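Long-range contacts in ADP-ribosylating toxin CARDS (Mycoplasma pneumoniae, PDB 4TLV), which transfers ADP-ribosyl groups from NAD(+) to multiple target proteins and provokes vacuolization in mammalian cells as the main virulence factor of the bacterium: residues Val442-Trp450 with Glu579-Phe588; Gln489-Lys497 with Val509-Asn517. All blocks are in the same frame, centred on the assembly; numbering follows the deposited sequence.

The D3 domain of this toxin is held by both a distant and a local pairing: interaction 1 joins the two ends of the domain, whereas interaction 2 is a hairpin contact between neighbouring strands, so that along the chain the hairpin is nested inside the loop closed by interaction 1. Both reach the same antiparallel sheet, with centres about 18 Å apart. Interaction 1 is largely buried, made of branched aliphatic side chains and the Phe588 ring, a few backbone bonds and bridging waters. Interaction 2 is only partly buried: a regular set of backbone bonds runs alongside ring packing, a His-carboxylate bond and a lysine-amide bond.

Interaction 1: Val442-Trp450 with Glu579-Phe588; sequences VDVQLGWYW and EDKILVKDGF
Val444 and Val584 lie side by side and point the same way, CB of Val444 being 3.9 Å from CG1 of Val584. Leu446 extends this apolar row, its CD2 4.1 Å from Val584 CG1. The same methyl sits over the centre of one face of the Phe588 ring. With chi1 at 80°, Phe588 turns its ring back over Val584, while its CB stays against Val442, 3.8 Å from CG1. The start and end of the domain meet here, as in other beta-trefoils: the chain just after strand 441-443 runs against the end of strand 578-583, with Gly447 and Leu583 as a single antiparallel hydrogen-bonded bridge. Leu583 N donates to Gly447 O at 2.8 Å, and Gly447 N returns a bond to Leu583 O. A further backbone bond runs from Lys585 N to Val444 O (3.0 Å). Beyond the bridge, water takes over: one molecule accepts from Tyr449 N and donates to Lys581 O, while a second joins Tyr449 O to Lys581 NZ and, weakly, to Glu579 OE1. The other carboxylate oxygen, OE2 of Glu579, accepts Lys581 N at 2.9 Å through its anti lone pair, and the Lys581 amine also makes a cation-pi contact with Phe543.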
loop_
_atom_site.group_PDB
_atom_site.type_symbol
_atom_site.label_atom_id
_atom_site.label_comp_id
_atom_site.label_asym_id
_atom_site.label_seq_id
_atom_site.Cartn_x
_atom_site.Cartn_y
_atom_site.Cartn_z
ATOM N N VAL A 442 2.411 5.006 -6.975
ATOM C CA VAL A 442 2.570 5.850 -5.782
ATOM C C VAL A 442 2.371 7.305 -6.174
ATOM O O VAL A 442 2.930 7.759 -7.178
ATOM C CB VAL A 442 3.991 5.741 -5.154
ATOM C CG1 VAL A 442 4.078 6.608 -3.885
ATOM C CG2 VAL A 442 4.329 4.295 -4.839
ATOM N N ASP A 443 1.543 8.021 -5.419
ATOM C CA ASP A 443 1.395 9.468 -5.618
ATOM C C ASP A 443 2.623 10.145 -5.023
ATOM O O ASP A 443 2.825 10.108 -3.807
ATOM C CB ASP A 443 0.112 9.967 -4.943
ATOM C CG ASP A 443 -0.186 11.452 -5.231
ATOM O OD1 ASP A 443 0.706 12.183 -5.702
ATOM O OD2 ASP A 443 -1.329 11.887 -4.973
ATOM N N VAL A 444 3.483 10.698 -5.876
ATOM C CA VAL A 444 4.728 11.295 -5.391
ATOM C C VAL A 444 4.661 12.825 -5.383
ATOM O O VAL A 444 5.476 13.483 -4.733
ATOM C CB VAL A 444 5.971 10.786 -6.167
ATOM C CG1 VAL A 444 6.230 9.299 -5.857
ATOM C CG2 VAL A 444 5.809 11.009 -7.684
ATOM N N GLN A 445 3.682 13.392 -6.089
ATOM C CA GLN A 445 3.417 14.814 -5.952
ATOM C C GLN A 445 4.705 15.668 -6.082
ATOM O O GLN A 445 4.944 16.568 -5.273
ATOM C CB GLN A 445 2.751 15.046 -4.599
ATOM C CG GLN A 445 1.970 16.334 -4.464
ATOM C CD GLN A 445 1.161 16.410 -3.170
ATOM O OE1 GLN A 445 1.472 15.740 -2.181
ATOM N NE2 GLN A 445 0.119 17.242 -3.175
ATOM N N LEU A 446 5.525 15.387 -7.095
ATOM C CA LEU A 446 6.848 16.030 -7.206
ATOM C C LEU A 446 6.728 17.533 -7.343
ATOM O O LEU A 446 5.833 18.029 -8.012
ATOM C CB LEU A 446 7.653 15.493 -8.387
ATOM C CG LEU A 446 7.825 13.972 -8.460
ATOM C CD1 LEU A 446 8.689 13.625 -9.651
ATOM C CD2 LEU A 446 8.417 13.416 -7.147
ATOM N N GLY A 447 7.649 18.254 -6.719
ATOM C CA GLY A 447 7.669 19.700 -6.851
ATOM C C GLY A 447 9.013 20.234 -6.407
ATOM O O GLY A 447 9.940 19.474 -6.157
ATOM N N TRP A 448 9.123 21.549 -6.330
ATOM C CA TRP A 448 10.287 22.144 -5.709
ATOM C C TRP A 448 9.876 23.361 -4.908
ATOM O O TRP A 448 8.740 23.829 -5.022
ATOM C CB TRP A 448 11.418 22.419 -6.711
ATOM C CG TRP A 448 11.127 23.367 -7.860
ATOM C CD1 TRP A 448 10.458 23.074 -9.020
ATOM C CD2 TRP A 448 11.559 24.735 -7.981
ATOM N NE1 TRP A 448 10.436 24.181 -9.850
ATOM C CE2 TRP A 448 11.105 25.210 -9.235
ATOM C CE3 TRP A 448 12.293 25.599 -7.151
ATOM C CZ2 TRP A 448 11.347 26.518 -9.676
ATOM C CZ3 TRP A 448 12.536 26.903 -7.593
ATOM C CH2 TRP A 448 12.061 27.347 -8.845
ATOM N N TYR A 449 10.796 23.843 -4.078
ATOM C CA TYR A 449 10.505 24.860 -3.087
ATOM C C TYR A 449 11.602 25.908 -3.125
ATOM O O TYR A 449 12.781 25.582 -3.225
ATOM C CB TYR A 449 10.489 24.201 -1.716
ATOM C CG TYR A 449 10.225 25.103 -0.553
ATOM C CD1 TYR A 449 8.927 25.452 -0.197
ATOM C CD2 TYR A 449 11.271 25.577 0.231
ATOM C CE1 TYR A 449 8.686 26.253 0.893
ATOM C CE2 TYR A 449 11.037 26.380 1.316
ATOM C CZ TYR A 449 9.750 26.716 1.647
ATOM O OH TYR A 449 9.536 27.520 2.742
ATOM N N TRP A 450 11.213 27.168 -3.066
ATOM C CA TRP A 450 12.200 28.236 -3.070
ATOM C C TRP A 450 11.694 29.420 -2.281
ATOM O O TRP A 450 10.675 30.020 -2.616
ATOM C CB TRP A 450 12.578 28.643 -4.499
ATOM C CG TRP A 450 13.739 29.601 -4.523
ATOM C CD1 TRP A 450 13.718 30.913 -4.915
ATOM C CD2 TRP A 450 15.084 29.333 -4.094
ATOM N NE1 TRP A 450 14.966 31.469 -4.770
ATOM C CE2 TRP A 450 15.822 30.525 -4.266
ATOM C CE3 TRP A 450 15.734 28.200 -3.578
ATOM C CZ2 TRP A 450 17.186 30.615 -3.949
ATOM C CZ3 TRP A 450 17.087 28.291 -3.261
ATOM C CH2 TRP A 450 17.798 29.494 -3.452
ATOM N N GLU A 579 18.477 23.894 -8.226
ATOM C CA GLU A 579 17.908 23.201 -7.082
ATOM C C GLU A 579 17.976 21.719 -7.377
ATOM O O GLU A 579 17.440 21.275 -8.379
ATOM C CB GLU A 579 16.452 23.613 -6.894
ATOM C CG GLU A 579 15.784 22.965 -5.668
ATOM C CD GLU A 579 16.593 23.198 -4.398
ATOM O OE1 GLU A 579 16.549 24.321 -3.858
ATOM O OE2 GLU A 579 17.292 22.265 -3.951
ATOM N N ASP A 580 18.655 20.955 -6.528
ATOM C CA ASP A 580 18.656 19.508 -6.706
ATOM C C ASP A 580 17.755 18.784 -5.707
ATOM O O ASP A 580 17.568 17.574 -5.794
ATOM C CB ASP A 580 20.079 18.929 -6.723
ATOM C CG ASP A 580 20.802 19.054 -5.399
ATOM O OD1 ASP A 580 20.241 19.580 -4.410
ATOM O OD2 ASP A 580 21.972 18.602 -5.351
ATOM N N LYS A 581 17.172 19.527 -4.781
ATOM C CA LYS A 581 16.238 18.922 -3.842
ATOM C C LYS A 581 14.834 18.941 -4.437
ATOM O O LYS A 581 14.280 20.013 -4.692
ATOM C CB LYS A 581 16.267 19.651 -2.502
ATOM C CG LYS A 581 17.615 19.563 -1.795
ATOM C CD LYS A 581 17.578 20.306 -0.468
ATOM C CE LYS A 581 17.532 21.805 -0.689
ATOM N NZ LYS A 581 16.291 22.378 -0.118
ATOM N N ILE A 582 14.275 17.754 -4.667
ATOM C CA ILE A 582 12.925 17.632 -5.197
ATOM C C ILE A 582 11.963 17.301 -4.050
ATOM O O ILE A 582 12.254 16.425 -3.235
ATOM C CB ILE A 582 12.844 16.527 -6.287
ATOM C CG1 ILE A 582 13.996 16.643 -7.303
ATOM C CG2 ILE A 582 11.448 16.520 -6.973
ATOM C CD1 ILE A 582 14.072 18.031 -8.008
ATOM N N LEU A 583 10.830 17.998 -3.971
ATOM C CA LEU A 583 9.809 17.656 -2.980
ATOM C C LEU A 583 9.112 16.363 -3.394
ATOM O O LEU A 583 8.720 16.219 -4.556
ATOM C CB LEU A 583 8.749 18.756 -2.874
ATOM C CG LEU A 583 9.151 20.092 -2.254
ATOM C CD1 LEU A 583 8.069 21.133 -2.522
ATOM C CD2 LEU A 583 9.348 19.904 -0.764
ATOM N N VAL A 584 8.929 15.454 -2.436
ATOM C CA VAL A 584 8.203 14.201 -2.657
ATOM C C VAL A 584 7.212 13.984 -1.506
ATOM O O VAL A 584 7.531 14.250 -0.344
ATOM C CB VAL A 584 9.159 12.983 -2.710
ATOM C CG1 VAL A 584 8.457 11.776 -3.367
ATOM C CG2 VAL A 584 10.440 13.318 -3.488
ATOM N N LYS A 585 6.019 13.493 -1.828
ATOM C CA LYS A 585 4.973 13.322 -0.826
ATOM C C LYS A 585 5.482 12.512 0.381
ATOM O O LYS A 585 6.060 11.441 0.222
ATOM C CB LYS A 585 3.752 12.647 -1.468
ATOM C CG LYS A 585 2.561 12.381 -0.517
ATOM C CD LYS A 585 1.299 12.009 -1.330
ATOM C CE LYS A 585 0.195 11.405 -0.460
ATOM N NZ LYS A 585 -0.182 12.328 0.641
ATOM N N ASP A 586 5.269 13.023 1.579
ATOM C CA ASP A 586 5.697 12.310 2.783
ATOM C C ASP A 586 5.132 10.906 2.789
ATOM O O ASP A 586 3.934 10.737 2.589
ATOM C CB ASP A 586 5.187 13.008 4.039
ATOM C CG ASP A 586 6.194 13.965 4.616
ATOM O OD1 ASP A 586 6.264 15.109 4.121
ATOM O OD2 ASP A 586 6.907 13.571 5.567
ATOM N N GLY A 587 5.989 9.917 3.046
ATOM C CA GLY A 587 5.564 8.527 3.159
ATOM C C GLY A 587 5.513 7.751 1.857
ATOM O O GLY A 587 5.120 6.588 1.841
ATOM N N PHE A 588 5.902 8.390 0.757
ATOM C CA PHE A 588 5.841 7.768 -0.554
ATOM C C PHE A 588 6.682 6.484 -0.610
ATOM O O PHE A 588 6.395 5.606 -1.402
ATOM C CB PHE A 588 6.331 8.733 -1.639
ATOM C CG PHE A 588 7.829 8.816 -1.727
ATOM C CD1 PHE A 588 8.550 9.556 -0.792
ATOM C CD2 PHE A 588 8.514 8.125 -2.710
ATOM C CE1 PHE A 588 9.941 9.621 -0.860
ATOM C CE2 PHE A 588 9.896 8.173 -2.781
ATOM C CZ PHE A 588 10.612 8.914 -1.864
HETATM O O HOH W 1 13.054 22.203 -3.772
HETATM O O HOH W 2 14.609 24.069 -1.991
#

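Interaction 2: Gln489-Lys497 with Val509-Asn517; sequences QNVFFLHNK and VEWLKHDMN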
loop_
_atom_site.group_PDB
_atom_site.type_symbol
_atom_site.label_atom_id
_atom_site.label_comp_id
_atom_site.label_asym_id
_atom_site.label_seq_id
_atom_site.Cartn_x
_atom_site.Cartn_y
_atom_site.Cartn_z
ATOM N N GLN A 489 -7.391 9.989 -20.186
ATOM C CA GLN A 489 -6.965 9.520 -21.507
ATOM C C GLN A 489 -5.613 10.085 -21.957
ATOM O O GLN A 489 -5.189 9.839 -23.080
ATOM C CB GLN A 489 -8.020 9.843 -22.577
ATOM C CG GLN A 489 -9.275 8.977 -22.506
ATOM C CD GLN A 489 -10.162 9.348 -21.346
ATOM O OE1 GLN A 489 -10.574 8.490 -20.565
ATOM N NE2 GLN A 489 -10.466 10.639 -21.223
ATOM N N ASN A 490 -4.947 10.850 -21.096
ATOM C CA ASN A 490 -3.702 11.496 -21.485
ATOM C C ASN A 490 -2.687 11.435 -20.349
ATOM O O ASN A 490 -2.812 12.161 -19.370
ATOM C CB ASN A 490 -3.973 12.947 -21.881
ATOM C CG ASN A 490 -4.792 13.057 -23.163
ATOM O OD1 ASN A 490 -4.266 12.880 -24.260
ATOM N ND2 ASN A 490 -6.089 13.332 -23.025
ATOM N N VAL A 491 -1.694 10.559 -20.496
ATOM C CA VAL A 491 -0.679 10.336 -19.464
ATOM C C VAL A 491 0.714 10.522 -20.067
ATOM O O VAL A 491 1.004 9.989 -21.141
ATOM C CB VAL A 491 -0.825 8.919 -18.861
ATOM C CG1 VAL A 491 0.298 8.626 -17.851
ATOM C CG2 VAL A 491 -2.198 8.761 -18.186
ATOM N N PHE A 492 1.571 11.285 -19.377
ATOM C CA PHE A 492 2.907 11.611 -19.883
ATOM C C PHE A 492 3.999 11.163 -18.925
ATOM O O PHE A 492 3.877 11.370 -17.715
ATOM C CB PHE A 492 3.028 13.124 -20.104
ATOM C CG PHE A 492 2.024 13.666 -21.085
ATOM C CD1 PHE A 492 0.723 13.934 -20.684
ATOM C CD2 PHE A 492 2.377 13.889 -22.403
ATOM C CE1 PHE A 492 -0.200 14.437 -21.581
ATOM C CE2 PHE A 492 1.451 14.378 -23.309
ATOM C CZ PHE A 492 0.163 14.644 -22.899
ATOM N N PHE A 493 5.075 10.604 -19.478
ATOM C CA PHE A 493 6.160 9.989 -18.704
ATOM C C PHE A 493 7.468 10.785 -18.764
ATOM O O PHE A 493 7.847 11.314 -19.821
ATOM C CB PHE A 493 6.410 8.575 -19.218
ATOM C CG PHE A 493 5.241 7.645 -19.010
ATOM C CD1 PHE A 493 4.154 7.660 -19.878
ATOM C CD2 PHE A 493 5.219 6.780 -17.929
ATOM C CE1 PHE A 493 3.069 6.802 -19.676
ATOM C CE2 PHE A 493 4.143 5.927 -17.712
ATOM C CZ PHE A 493 3.067 5.934 -18.591
ATOM N N LEU A 494 8.158 10.843 -17.635
ATOM C CA LEU A 494 9.380 11.632 -17.502
ATOM C C LEU A 494 10.501 10.917 -18.226
ATOM O O LEU A 494 10.785 9.747 -17.951
ATOM C CB LEU A 494 9.726 11.826 -16.015
ATOM C CG LEU A 494 10.975 12.672 -15.711
ATOM C CD1 LEU A 494 10.790 14.086 -16.259
ATOM C CD2 LEU A 494 11.252 12.709 -14.230
ATOM N N HIS A 495 11.124 11.605 -19.182
ATOM C CA HIS A 495 12.115 10.981 -20.048
ATOM C C HIS A 495 13.473 11.696 -20.011
ATOM O O HIS A 495 13.554 12.914 -20.206
ATOM C CB HIS A 495 11.594 10.934 -21.496
ATOM C CG HIS A 495 12.526 10.261 -22.455
ATOM N ND1 HIS A 495 13.064 10.909 -23.545
ATOM C CD2 HIS A 495 13.020 9.000 -22.487
ATOM C CE1 HIS A 495 13.845 10.077 -24.213
ATOM N NE2 HIS A 495 13.836 8.911 -23.592
ATOM N N ASN A 496 14.538 10.930 -19.787
ATOM C CA ASN A 496 15.889 11.483 -19.783
ATOM C C ASN A 496 16.403 11.550 -21.217
ATOM O O ASN A 496 16.151 10.643 -21.983
ATOM C CB ASN A 496 16.818 10.596 -18.956
ATOM C CG ASN A 496 18.292 10.922 -19.178
ATOM O OD1 ASN A 496 18.724 12.039 -18.640
ATOM N ND2 ASN A 496 19.026 10.172 -19.831
ATOM N N LYS A 497 17.110 12.618 -21.579
ATOM C CA LYS A 497 17.687 12.719 -22.934
ATOM C C LYS A 497 19.216 12.693 -22.894
ATOM O O LYS A 497 19.875 12.363 -23.884
ATOM C CB LYS A 497 17.226 14.003 -23.624
ATOM C CG LYS A 497 15.728 14.074 -23.855
ATOM C CD LYS A 497 15.287 15.482 -24.242
ATOM C CE LYS A 497 15.857 15.897 -25.584
ATOM N NZ LYS A 497 15.100 17.057 -26.156
ATOM N N VAL A 509 14.949 17.508 -19.635
ATOM C CA VAL A 509 14.110 16.315 -19.624
ATOM C C VAL A 509 12.817 16.662 -20.365
ATOM O O VAL A 509 12.565 17.827 -20.668
ATOM C CB VAL A 509 13.802 15.849 -18.184
ATOM C CG1 VAL A 509 15.056 15.319 -17.522
ATOM C CG2 VAL A 509 13.225 16.983 -17.370
ATOM N N GLU A 510 11.995 15.665 -20.667
ATOM C CA GLU A 510 10.742 15.939 -21.356
ATOM C C GLU A 510 9.681 14.965 -20.880
ATOM O O GLU A 510 10.005 13.939 -20.282
ATOM C CB GLU A 510 10.928 15.785 -22.863
ATOM C CG GLU A 510 11.427 14.395 -23.255
ATOM C CD GLU A 510 11.911 14.303 -24.699
ATOM O OE1 GLU A 510 11.531 15.167 -25.516
ATOM O OE2 GLU A 510 12.667 13.353 -25.012
ATOM N N TRP A 511 8.423 15.285 -21.162
ATOM C CA TRP A 511 7.298 14.441 -20.765
ATOM C C TRP A 511 6.603 13.898 -21.999
ATOM O O TRP A 511 6.073 14.674 -22.794
ATOM C CB TRP A 511 6.304 15.267 -19.967
ATOM C CG TRP A 511 6.803 15.770 -18.646
ATOM C CD1 TRP A 511 7.413 16.971 -18.386
ATOM C CD2 TRP A 511 6.690 15.097 -17.390
ATOM N NE1 TRP A 511 7.704 17.071 -17.044
ATOM C CE2 TRP A 511 7.267 15.936 -16.414
ATOM C CE3 TRP A 511 6.166 13.860 -17.002
ATOM C CZ2 TRP A 511 7.312 15.582 -15.067
ATOM C CZ3 TRP A 511 6.225 13.507 -15.657
ATOM C CH2 TRP A 511 6.789 14.364 -14.714
ATOM N N LEU A 512 6.597 12.578 -22.163
ATOM C CA LEU A 512 6.131 11.955 -23.405
ATOM C C LEU A 512 5.080 10.891 -23.154
ATOM O O LEU A 512 5.197 10.119 -22.209
ATOM C CB LEU A 512 7.296 11.265 -24.108
ATOM C CG LEU A 512 8.529 12.113 -24.420
ATOM C CD1 LEU A 512 9.664 11.224 -24.878
ATOM C CD2 LEU A 512 8.202 13.174 -25.470
ATOM N N LYS A 513 4.086 10.795 -24.033
ATOM C CA LYS A 513 3.173 9.651 -23.972
ATOM C C LYS A 513 3.963 8.389 -24.238
ATOM O O LYS A 513 4.918 8.396 -25.012
ATOM C CB LYS A 513 2.023 9.798 -24.971
ATOM C CG LYS A 513 1.099 10.944 -24.636
ATOM C CD LYS A 513 -0.154 10.910 -25.491
ATOM C CE LYS A 513 -1.089 12.052 -25.120
ATOM N NZ LYS A 513 -2.360 11.984 -25.881
ATOM N N HIS A 514 3.587 7.294 -23.586
ATOM C CA HIS A 514 4.418 6.111 -23.614
ATOM C C HIS A 514 3.608 4.933 -23.074
ATOM O O HIS A 514 2.638 5.144 -22.364
ATOM C CB HIS A 514 5.656 6.369 -22.751
ATOM C CG HIS A 514 6.720 5.321 -22.872
ATOM N ND1 HIS A 514 7.530 5.206 -23.981
ATOM C CD2 HIS A 514 7.126 4.360 -22.008
ATOM C CE1 HIS A 514 8.372 4.203 -23.806
ATOM N NE2 HIS A 514 8.152 3.678 -22.614
ATOM N N ASP A 515 3.994 3.711 -23.437
ATOM C CA ASP A 515 3.338 2.494 -22.947
ATOM C C ASP A 515 3.623 2.274 -21.434
ATOM O O ASP A 515 4.760 2.057 -21.024
ATOM C CB ASP A 515 3.817 1.298 -23.770
ATOM C CG ASP A 515 3.128 -0.007 -23.392
ATOM O OD1 ASP A 515 2.380 -0.055 -22.383
ATOM O OD2 ASP A 515 3.355 -1.002 -24.113
ATOM N N MET A 516 2.579 2.346 -20.621
ATOM C CA MET A 516 2.699 2.099 -19.177
ATOM C C MET A 516 3.396 0.768 -18.868
ATOM O O MET A 516 4.115 0.660 -17.885
ATOM C CB MET A 516 1.320 2.158 -18.511
ATOM C CG MET A 516 1.345 1.936 -16.988
ATOM S SD MET A 516 2.065 3.317 -16.082
ATOM C CE MET A 516 0.727 4.491 -16.185
ATOM N N ASN A 517 3.219 -0.229 -19.731
ATOM C CA ASN A 517 3.802 -1.554 -19.519
ATOM C C ASN A 517 5.260 -1.680 -19.961
ATOM O O ASN A 517 5.902 -2.686 -19.678
ATOM C CB ASN A 517 3.019 -2.628 -20.283
ATOM C CG ASN A 517 1.527 -2.597 -19.997
ATOM O OD1 ASN A 517 0.695 -2.617 -20.921
ATOM N ND2 ASN A 517 1.180 -2.567 -18.731
HETATM O O HOH W 3 -3.318 9.607 -25.130
HETATM O O HOH W 4 0.843 7.679 -22.396
#
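Phe493 pairs with Leu512, and His495 with Glu510, through two-way backbone hydrogen bonds, the shortest at 2.8 Å (Phe493 N to Leu512 O and His495 N to Glu510 O). Between them Leu494 and Trp511 form a non-hydrogen-bonded antiparallel pair.

Two polar side-chain contacts flank this backbone. His495 ND1 donates to Glu510 OE2 over 2.9 Å, meeting the anti lone pair of that oxygen almost in the imidazole plane. Glu510 puts CG between its backbone N and carbonyl carbon (chi1 58°) and then runs extended, which lays its carboxylate alongside the ring, the two planes only 25° apart; the charge would probably favour a proton on the imidazole nitrogen facing it. Toward the other end, the extended Lys513 chain brings NZ to Asn490 OD1 at 2.7 Å, in the plane of the amide carbonyl, and a water links that amine to Gln489 O.

Among the aromatic contacts, Lys513 CG makes an off-centre CH-pi contact with the Phe492 ring on its way. Leu494 CD1 lies over the six-membered ring of Trp511, 4.1 Å from its centroid, and also touches Val509 CG2. The Phe493 ring takes the edge of His514 on its face, T-shaped, with the planes at 68°. At the edge of this ring Met516 makes a Met-aromatic contact, SD 3.7 Å from Phe493 CE2.

Phe524 stacks on the His514 ring, whose NE2 is bonded to Glu518. The strands 490-495 and 506-512 form a hairpin within the beta-trefoil sheet, between strand 481-485, which bonds to the backbone of Phe492 and Leu494, and strand 567-570, against which Val509 packs.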